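PDB 1FIU: type II restriction enzyme NgoMIV from Neisseria gonorrhoeae, which recognises the double-stranded DNA sequence 5'-GCCGGC-3' and, as a magnesium-dependent homotetramer, cleaves it after the first G to leave terminal 5'-phosphates. Local coordinates for residues I[38-51]-I[244-258]. Residues are numbered along the deposited sequence; the frame is centred on the assembly and turned at random.
Sequences TRSFNIAKGIADLL and FALYELEQILQSLNY
A knob-into-hole contact joins helices 38-50 and 246-256, with Ile252 as the knob in a hole formed by Ile43, Gly46, Ile47 and Leu50. Gly46, which has no side chain, forms the floor of this hole: Ile252 CD1 rests 3.5 Å from Gly46 CA, and the axes close to 8.8 Å at 124°. With chi1 of Ile252 at -62°, CG1 stands anti to the carbonyl carbon and packs on Gly46, as does CD1 beyond it, while CG2 turns toward Ile43 CA. On the buried flank, Ile43 CG2 meets Leu249 CD1 at 3.6 Å, and Ile47 CG2 reaches Ala245 CB and the Phe244 ring.

Tyr258 closes one end. Arg39 CG makes a CH-pi contact over one ring face, Ile43 CG1 lies at the edge, and Asn42 ND2 donates to Tyr258 OH (3.2 Å, 146°). At the other end, Glu248 CG lies 3.4 Å from Leu51 CD1, and a bend at chi2 directs the carboxylate to its polar partners. The Glu248 carboxylate forms a salt bridge with Arg9 of helix 4-18 through OE1, whereas a water donates to both OE2 and Leu50 O. This is helix-on-helix packing within the alpha/beta PDDEXK nuclease fold, where helix 246-256 follows sheet strand 240-243.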
ATOM      1  N   THR I  38     -24.816  22.328  16.416  1.00 29.53           N
ATOM      2  CA  THR I  38     -24.732  22.966  17.734  1.00 28.68           C
ATOM      3  C   THR I  38     -23.337  22.882  18.339  1.00 27.35           C
ATOM      4  O   THR I  38     -22.791  23.882  18.814  1.00 26.56           O
ATOM      5  CB  THR I  38     -25.732  22.315  18.745  1.00 31.77           C
ATOM      6  OG1 THR I  38     -27.073  22.468  18.260  1.00 36.24           O
ATOM      7  CG2 THR I  38     -25.631  22.969  20.124  1.00 29.74           C
ATOM      8  N   ARG I  39     -22.754  21.686  18.342  1.00 27.44           N
ATOM      9  CA  ARG I  39     -21.441  21.558  18.944  1.00 25.87           C
ATOM     10  C   ARG I  39     -20.365  22.300  18.140  1.00 24.98           C
ATOM     11  O   ARG I  39     -19.491  22.933  18.732  1.00 23.29           O
ATOM     12  CB  ARG I  39     -21.095  20.075  19.150  1.00 30.42           C
ATOM     13  CG  ARG I  39     -22.011  19.384  20.192  1.00 36.70           C
ATOM     14  CD  ARG I  39     -21.543  17.970  20.508  1.00 37.71           C
ATOM     15  NE  ARG I  39     -22.352  17.329  21.544  1.00 43.09           N
ATOM     16  CZ  ARG I  39     -23.591  16.877  21.361  1.00 46.78           C
ATOM     17  NH1 ARG I  39     -24.182  16.990  20.174  1.00 45.37           N
ATOM     18  NH2 ARG I  39     -24.239  16.301  22.368  1.00 49.92           N
ATOM     19  N   SER I  40     -20.420  22.234  16.808  1.00 23.00           N
ATOM     20  CA  SER I  40     -19.431  22.962  16.001  1.00 22.32           C
ATOM     21  C   SER I  40     -19.538  24.463  16.288  1.00 23.21           C
ATOM     22  O   SER I  40     -18.536  25.141  16.532  1.00 20.30           O
ATOM     23  CB  SER I  40     -19.657  22.712  14.506  1.00 18.63           C
ATOM     24  OG  SER I  40     -18.680  23.388  13.704  1.00 20.79           O
ATOM     25  N   PHE I  41     -20.771  24.968  16.250  1.00 22.96           N
ATOM     26  CA  PHE I  41     -21.061  26.375  16.527  1.00 22.41           C
ATOM     27  C   PHE I  41     -20.491  26.810  17.873  1.00 22.21           C
ATOM     28  O   PHE I  41     -19.784  27.813  17.957  1.00 20.63           O
ATOM     29  CB  PHE I  41     -22.590  26.580  16.532  1.00 24.17           C
ATOM     30  CG  PHE I  41     -23.015  27.989  16.852  1.00 24.03           C
ATOM     31  CD1 PHE I  41     -23.347  28.873  15.830  1.00 23.73           C
ATOM     32  CD2 PHE I  41     -23.081  28.426  18.177  1.00 29.38           C
ATOM     33  CE1 PHE I  41     -23.742  30.183  16.120  1.00 26.66           C
ATOM     34  CE2 PHE I  41     -23.470  29.739  18.478  1.00 29.40           C
ATOM     35  CZ  PHE I  41     -23.803  30.612  17.442  1.00 25.22           C
ATOM     36  N   ASN I  42     -20.800  26.056  18.929  1.00 22.57           N
ATOM     37  CA  ASN I  42     -20.317  26.403  20.264  1.00 23.01           C
ATOM     38  C   ASN I  42     -18.822  26.231  20.483  1.00 20.56           C
ATOM     39  O   ASN I  42     -18.195  27.032  21.192  1.00 21.42           O
ATOM     40  CB  ASN I  42     -21.076  25.619  21.339  1.00 25.90           C
ATOM     41  CG  ASN I  42     -22.526  26.023  21.413  1.00 29.67           C
ATOM     42  OD1 ASN I  42     -22.844  27.207  21.311  1.00 27.71           O
ATOM     43  ND2 ASN I  42     -23.413  25.052  21.591  1.00 32.17           N
ATOM     44  N   ILE I  43     -18.244  25.183  19.902  1.00 23.09           N
ATOM     45  CA  ILE I  43     -16.812  24.968  20.055  1.00 21.08           C
ATOM     46  C   ILE I  43     -16.059  26.109  19.361  1.00 20.50           C
ATOM     47  O   ILE I  43     -15.167  26.711  19.943  1.00 22.79           O
ATOM     48  CB  ILE I  43     -16.361  23.597  19.460  1.00 22.22           C
ATOM     49  CG1 ILE I  43     -16.921  22.445  20.309  1.00 24.52           C
ATOM     50  CG2 ILE I  43     -14.831  23.506  19.456  1.00 21.36           C
ATOM     51  CD1 ILE I  43     -16.730  21.090  19.649  1.00 23.33           C
ATOM     52  N   ALA I  44     -16.438  26.418  18.129  1.00 20.65           N
ATOM     53  CA  ALA I  44     -15.774  27.486  17.383  1.00 23.96           C
ATOM     54  C   ALA I  44     -15.875  28.848  18.083  1.00 23.72           C
ATOM     55  O   ALA I  44     -14.931  29.640  18.077  1.00 24.25           O
ATOM     56  CB  ALA I  44     -16.350  27.579  16.015  1.00 19.41           C
ATOM     57  N   LYS I  45     -17.034  29.115  18.664  1.00 24.08           N
ATOM     58  CA  LYS I  45     -17.253  30.367  19.377  1.00 25.66           C
ATOM     59  C   LYS I  45     -16.349  30.441  20.603  1.00 22.70           C
ATOM     60  O   LYS I  45     -15.748  31.488  20.881  1.00 23.29           O
ATOM     61  CB  LYS I  45     -18.705  30.445  19.827  1.00 29.12           C
ATOM     62  CG  LYS I  45     -19.119  31.808  20.307  1.00 35.90           C
ATOM     63  CD  LYS I  45     -19.701  32.584  19.152  1.00 41.05           C
ATOM     64  CE  LYS I  45     -20.626  33.678  19.646  1.00 40.99           C
ATOM     65  NZ  LYS I  45     -21.360  34.275  18.509  1.00 40.29           N
ATOM     66  N   GLY I  46     -16.282  29.334  21.344  1.00 19.80           N
ATOM     67  CA  GLY I  46     -15.432  29.294  22.521  1.00 22.48           C
ATOM     68  C   GLY I  46     -13.969  29.527  22.145  1.00 21.49           C
ATOM     69  O   GLY I  46     -13.241  30.272  22.814  1.00 21.79           O
ATOM     70  N   ILE I  47     -13.526  28.886  21.068  1.00 22.83           N
ATOM     71  CA  ILE I  47     -12.140  29.056  20.652  1.00 22.20           C
ATOM     72  C   ILE I  47     -11.855  30.506  20.253  1.00 20.36           C
ATOM     73  O   ILE I  47     -10.855  31.094  20.685  1.00 21.27           O
ATOM     74  CB  ILE I  47     -11.799  28.116  19.464  1.00 20.07           C
ATOM     75  CG1 ILE I  47     -11.743  26.670  19.948  1.00 20.76           C
ATOM     76  CG2 ILE I  47     -10.465  28.519  18.848  1.00 21.06           C
ATOM     77  CD1 ILE I  47     -11.493  25.654  18.812  1.00 21.44           C
ATOM     78  N   ALA I  48     -12.748  31.092  19.454  1.00 21.52           N
ATOM     79  CA  ALA I  48     -12.561  32.473  19.014  1.00 23.42           C
ATOM     80  C   ALA I  48     -12.529  33.408  20.226  1.00 24.37           C
ATOM     81  O   ALA I  48     -11.776  34.380  20.248  1.00 23.51           O
ATOM     82  CB  ALA I  48     -13.670  32.874  18.053  1.00 24.55           C
ATOM     83  N   ASP I  49     -13.331  33.120  21.249  1.00 23.60           N
ATOM     84  CA  ASP I  49     -13.314  33.977  22.444  1.00 26.44           C
ATOM     85  C   ASP I  49     -11.946  33.874  23.124  1.00 25.03           C
ATOM     86  O   ASP I  49     -11.358  34.873  23.537  1.00 26.07           O
ATOM     87  CB  ASP I  49     -14.407  33.565  23.442  1.00 29.10           C
ATOM     88  CG  ASP I  49     -14.446  34.476  24.669  1.00 40.20           C
ATOM     89  OD1 ASP I  49     -14.787  35.673  24.512  1.00 43.45           O
ATOM     90  OD2 ASP I  49     -14.119  34.005  25.786  1.00 40.42           O
ATOM     91  N   LEU I  50     -11.434  32.655  23.228  1.00 21.77           N
ATOM     92  CA  LEU I  50     -10.141  32.444  23.843  1.00 23.57           C
ATOM     93  C   LEU I  50      -9.016  33.073  23.025  1.00 23.36           C
ATOM     94  O   LEU I  50      -7.922  33.311  23.542  1.00 25.18           O
ATOM     95  CB  LEU I  50      -9.902  30.950  24.033  1.00 24.55           C
ATOM     96  CG  LEU I  50     -10.750  30.365  25.167  1.00 22.84           C
ATOM     97  CD1 LEU I  50     -10.488  28.869  25.243  1.00 21.67           C
ATOM     98  CD2 LEU I  50     -10.411  31.054  26.496  1.00 23.28           C
ATOM     99  N   LEU I  51      -9.297  33.358  21.756  1.00 23.59           N
ATOM    100  CA  LEU I  51      -8.316  33.983  20.867  1.00 22.94           C
ATOM    101  C   LEU I  51      -8.518  35.497  20.810  1.00 26.83           C
ATOM    102  O   LEU I  51      -7.810  36.207  20.090  1.00 26.77           O
ATOM    103  CB  LEU I  51      -8.441  33.380  19.469  1.00 21.40           C
ATOM    104  CG  LEU I  51      -7.504  32.204  19.158  1.00 27.27           C
ATOM    105  CD1 LEU I  51      -7.693  31.071  20.141  1.00 30.95           C
ATOM    106  CD2 LEU I  51      -7.766  31.727  17.744  1.00 25.98           C
ATOM    107  N   PHE I 244      -4.791  24.276  14.682  1.00 15.28           N
ATOM    108  CA  PHE I 244      -4.429  25.683  14.777  1.00 18.46           C
ATOM    109  C   PHE I 244      -4.583  26.303  16.163  1.00 18.42           C
ATOM    110  O   PHE I 244      -3.984  27.344  16.446  1.00 19.10           O
ATOM    111  CB  PHE I 244      -5.211  26.518  13.738  1.00 16.79           C
ATOM    112  CG  PHE I 244      -6.495  27.125  14.260  1.00 20.49           C
ATOM    113  CD1 PHE I 244      -6.673  28.508  14.237  1.00 20.71           C
ATOM    114  CD2 PHE I 244      -7.544  26.318  14.730  1.00 18.91           C
ATOM    115  CE1 PHE I 244      -7.878  29.082  14.660  1.00 20.68           C
ATOM    116  CE2 PHE I 244      -8.754  26.895  15.157  1.00 21.01           C
ATOM    117  CZ  PHE I 244      -8.912  28.270  15.117  1.00 19.05           C
ATOM    118  N   ALA I 245      -5.353  25.652  17.034  1.00 17.03           N
ATOM    119  CA  ALA I 245      -5.567  26.190  18.383  1.00 17.28           C
ATOM    120  C   ALA I 245      -5.928  25.047  19.316  1.00 21.06           C
ATOM    121  O   ALA I 245      -7.010  25.000  19.906  1.00 21.25           O
ATOM    122  CB  ALA I 245      -6.696  27.232  18.339  1.00 20.38           C
ATOM    123  N   LEU I 246      -4.991  24.135  19.491  1.00 17.50           N
ATOM    124  CA  LEU I 246      -5.267  22.960  20.287  1.00 18.15           C
ATOM    125  C   LEU I 246      -5.615  23.205  21.752  1.00 20.68           C
ATOM    126  O   LEU I 246      -6.541  22.577  22.268  1.00 21.60           O
ATOM    127  CB  LEU I 246      -4.085  21.983  20.210  1.00 17.90           C
ATOM    128  CG  LEU I 246      -4.451  20.575  20.711  1.00 20.92           C
ATOM    129  CD1 LEU I 246      -5.152  19.776  19.613  1.00 22.02           C
ATOM    130  CD2 LEU I 246      -3.210  19.854  21.155  1.00 20.61           C
ATOM    131  N   TYR I 247      -4.860  24.088  22.403  1.00 20.35           N
ATOM    132  CA  TYR I 247      -5.073  24.389  23.818  1.00 22.72           C
ATOM    133  C   TYR I 247      -6.471  24.947  24.048  1.00 24.37           C
ATOM    134  O   TYR I 247      -7.145  24.571  25.016  1.00 23.71           O
ATOM    135  CB  TYR I 247      -4.034  25.398  24.302  1.00 22.31           C
ATOM    136  CG  TYR I 247      -2.600  24.997  23.982  1.00 22.00           C
ATOM    137  CD1 TYR I 247      -1.631  25.974  23.732  1.00 23.28           C
ATOM    138  CD2 TYR I 247      -2.234  23.653  23.890  1.00 24.23           C
ATOM    139  CE1 TYR I 247      -0.329  25.622  23.384  1.00 24.02           C
ATOM    140  CE2 TYR I 247      -0.925  23.282  23.541  1.00 23.73           C
ATOM    141  CZ  TYR I 247       0.016  24.277  23.286  1.00 24.35           C
ATOM    142  OH  TYR I 247       1.295  23.941  22.896  1.00 23.66           O
ATOM    143  N   GLU I 248      -6.894  25.834  23.159  1.00 23.47           N
ATOM    144  CA  GLU I 248      -8.207  26.456  23.259  1.00 24.06           C
ATOM    145  C   GLU I 248      -9.315  25.439  22.989  1.00 23.80           C
ATOM    146  O   GLU I 248     -10.360  25.459  23.661  1.00 20.38           O
ATOM    147  CB  GLU I 248      -8.296  27.639  22.301  1.00 19.30           C
ATOM    148  CG  GLU I 248      -7.299  28.760  22.608  1.00 22.04           C
ATOM    149  CD  GLU I 248      -5.856  28.474  22.168  1.00 26.05           C
ATOM    150  OE1 GLU I 248      -5.586  27.408  21.559  1.00 22.88           O
ATOM    151  OE2 GLU I 248      -4.990  29.339  22.436  1.00 24.84           O
ATOM    152  N   LEU I 249      -9.098  24.544  22.018  1.00 20.60           N
ATOM    153  CA  LEU I 249     -10.062  23.493  21.724  1.00 19.00           C
ATOM    154  C   LEU I 249     -10.230  22.620  22.971  1.00 23.60           C
ATOM    155  O   LEU I 249     -11.354  22.290  23.364  1.00 25.05           O
ATOM    156  CB  LEU I 249      -9.575  22.606  20.566  1.00 20.19           C
ATOM    157  CG  LEU I 249     -10.343  21.309  20.277  1.00 17.62           C
ATOM    158  CD1 LEU I 249     -11.841  21.550  20.045  1.00 18.24           C
ATOM    159  CD2 LEU I 249      -9.729  20.698  19.010  1.00 22.14           C
ATOM    160  N   GLU I 250      -9.110  22.244  23.585  1.00 21.46           N
ATOM    161  CA  GLU I 250      -9.153  21.401  24.782  1.00 22.38           C
ATOM    162  C   GLU I 250      -9.900  22.107  25.913  1.00 24.33           C
ATOM    163  O   GLU I 250     -10.718  21.483  26.599  1.00 24.25           O
ATOM    164  CB  GLU I 250      -7.737  21.051  25.256  1.00 22.02           C
ATOM    165  CG  GLU I 250      -7.702  20.104  26.448  1.00 25.55           C
ATOM    166  CD  GLU I 250      -6.283  19.822  26.943  1.00 29.15           C
ATOM    167  OE1 GLU I 250      -5.406  20.709  26.839  1.00 33.22           O
ATOM    168  OE2 GLU I 250      -6.053  18.709  27.455  1.00 34.37           O
ATOM    169  N   GLN I 251      -9.627  23.395  26.091  1.00 23.82           N
ATOM    170  CA  GLN I 251     -10.283  24.163  27.166  1.00 24.63           C
ATOM    171  C   GLN I 251     -11.796  24.250  26.950  1.00 24.82           C
ATOM    172  O   GLN I 251     -12.585  24.102  27.909  1.00 24.97           O
ATOM    173  CB  GLN I 251      -9.688  25.573  27.243  1.00 26.57           C
ATOM    174  CG  GLN I 251     -10.065  26.361  28.511  1.00 38.39           C
ATOM    175  CD  GLN I 251      -9.327  27.696  28.601  1.00 45.59           C
ATOM    176  OE1 GLN I 251      -8.111  27.763  28.392  1.00 47.44           O
ATOM    177  NE2 GLN I 251     -10.060  28.762  28.909  1.00 49.80           N
ATOM    178  N   ILE I 252     -12.216  24.490  25.708  1.00 20.83           N
ATOM    179  CA  ILE I 252     -13.654  24.601  25.457  1.00 23.58           C
ATOM    180  C   ILE I 252     -14.358  23.273  25.648  1.00 24.68           C
ATOM    181  O   ILE I 252     -15.433  23.222  26.257  1.00 22.03           O
ATOM    182  CB  ILE I 252     -13.959  25.178  24.058  1.00 23.26           C
ATOM    183  CG1 ILE I 252     -13.383  26.595  23.980  1.00 30.21           C
ATOM    184  CG2 ILE I 252     -15.480  25.262  23.815  1.00 25.56           C
ATOM    185  CD1 ILE I 252     -13.885  27.520  25.118  1.00 28.71           C
ATOM    186  N   LEU I 253     -13.760  22.188  25.151  1.00 22.61           N
ATOM    187  CA  LEU I 253     -14.369  20.877  25.335  1.00 20.74           C
ATOM    188  C   LEU I 253     -14.521  20.590  26.831  1.00 20.31           C
ATOM    189  O   LEU I 253     -15.555  20.079  27.263  1.00 25.26           O
ATOM    190  CB  LEU I 253     -13.514  19.784  24.695  1.00 20.40           C
ATOM    191  CG  LEU I 253     -13.397  19.887  23.165  1.00 20.58           C
ATOM    192  CD1 LEU I 253     -12.370  18.867  22.675  1.00 19.77           C
ATOM    193  CD2 LEU I 253     -14.726  19.628  22.489  1.00 19.22           C
ATOM    194  N   GLN I 254     -13.496  20.907  27.614  1.00 21.48           N
ATOM    195  CA  GLN I 254     -13.558  20.665  29.058  1.00 22.68           C
ATOM    196  C   GLN I 254     -14.623  21.527  29.709  1.00 23.10           C
ATOM    197  O   GLN I 254     -15.411  21.037  30.528  1.00 25.26           O
ATOM    198  CB  GLN I 254     -12.201  20.944  29.697  1.00 23.43           C
ATOM    199  CG  GLN I 254     -11.132  19.905  29.343  1.00 27.87           C
ATOM    200  CD  GLN I 254     -11.248  18.628  30.183  1.00 37.95           C
ATOM    201  OE1 GLN I 254     -12.255  18.401  30.867  1.00 38.33           O
ATOM    202  NE2 GLN I 254     -10.214  17.789  30.128  1.00 38.90           N
ATOM    203  N   SER I 255     -14.653  22.805  29.351  1.00 23.29           N
ATOM    204  CA  SER I 255     -15.625  23.742  29.923  1.00 25.19           C
ATOM    205  C   SER I 255     -17.066  23.326  29.686  1.00 26.66           C
ATOM    206  O   SER I 255     -17.879  23.353  30.620  1.00 30.70           O
ATOM    207  CB  SER I 255     -15.409  25.143  29.346  1.00 23.61           C
ATOM    208  OG  SER I 255     -14.216  25.693  29.862  1.00 30.77           O
ATOM    209  N   LEU I 256     -17.390  22.973  28.443  1.00 24.04           N
ATOM    210  CA  LEU I 256     -18.751  22.557  28.071  1.00 23.78           C
ATOM    211  C   LEU I 256     -19.097  21.106  28.406  1.00 26.25           C
ATOM    212  O   LEU I 256     -20.234  20.674  28.207  1.00 26.31           O
ATOM    213  CB  LEU I 256     -18.986  22.784  26.574  1.00 25.03           C
ATOM    214  CG  LEU I 256     -18.720  24.218  26.100  1.00 27.08           C
ATOM    215  CD1 LEU I 256     -19.051  24.349  24.623  1.00 26.70           C
ATOM    216  CD2 LEU I 256     -19.570  25.190  26.924  1.00 30.06           C
ATOM    217  N   ASN I 257     -18.128  20.353  28.915  1.00 25.57           N
ATOM    218  CA  ASN I 257     -18.346  18.952  29.253  1.00 27.74           C
ATOM    219  C   ASN I 257     -18.925  18.141  28.086  1.00 29.85           C
ATOM    220  O   ASN I 257     -19.898  17.401  28.252  1.00 30.16           O
ATOM    221  CB  ASN I 257     -19.253  18.812  30.503  1.00 30.44           C
ATOM    222  CG  ASN I 257     -18.585  19.314  31.782  1.00 35.16           C
ATOM    223  OD1 ASN I 257     -17.426  18.991  32.060  1.00 40.95           O
ATOM    224  ND2 ASN I 257     -19.317  20.096  32.576  1.00 29.03           N
ATOM    225  N   TYR I 258     -18.333  18.286  26.895  1.00 28.10           N
ATOM    226  CA  TYR I 258     -18.765  17.514  25.726  1.00 26.96           C
ATOM    227  C   TYR I 258     -17.926  16.244  25.850  1.00 31.97           C
ATOM    228  O   TYR I 258     -16.860  16.111  25.242  1.00 28.50           O
ATOM    229  CB  TYR I 258     -18.415  18.230  24.416  1.00 29.75           C
ATOM    230  CG  TYR I 258     -19.291  19.411  24.054  1.00 29.43           C
ATOM    231  CD1 TYR I 258     -19.004  20.176  22.923  1.00 28.53           C
ATOM    232  CD2 TYR I 258     -20.425  19.743  24.803  1.00 29.47           C
ATOM    233  CE1 TYR I 258     -19.809  21.233  22.535  1.00 29.27           C
ATOM    234  CE2 TYR I 258     -21.253  20.814  24.416  1.00 29.01           C
ATOM    235  CZ  TYR I 258     -20.933  21.546  23.276  1.00 30.16           C
ATOM    236  OH  TYR I 258     -21.740  22.569  22.836  1.00 31.06           O
TER
HETATM  237  O   HOH W   1      -5.195  32.051  22.864  1.00 30.67           O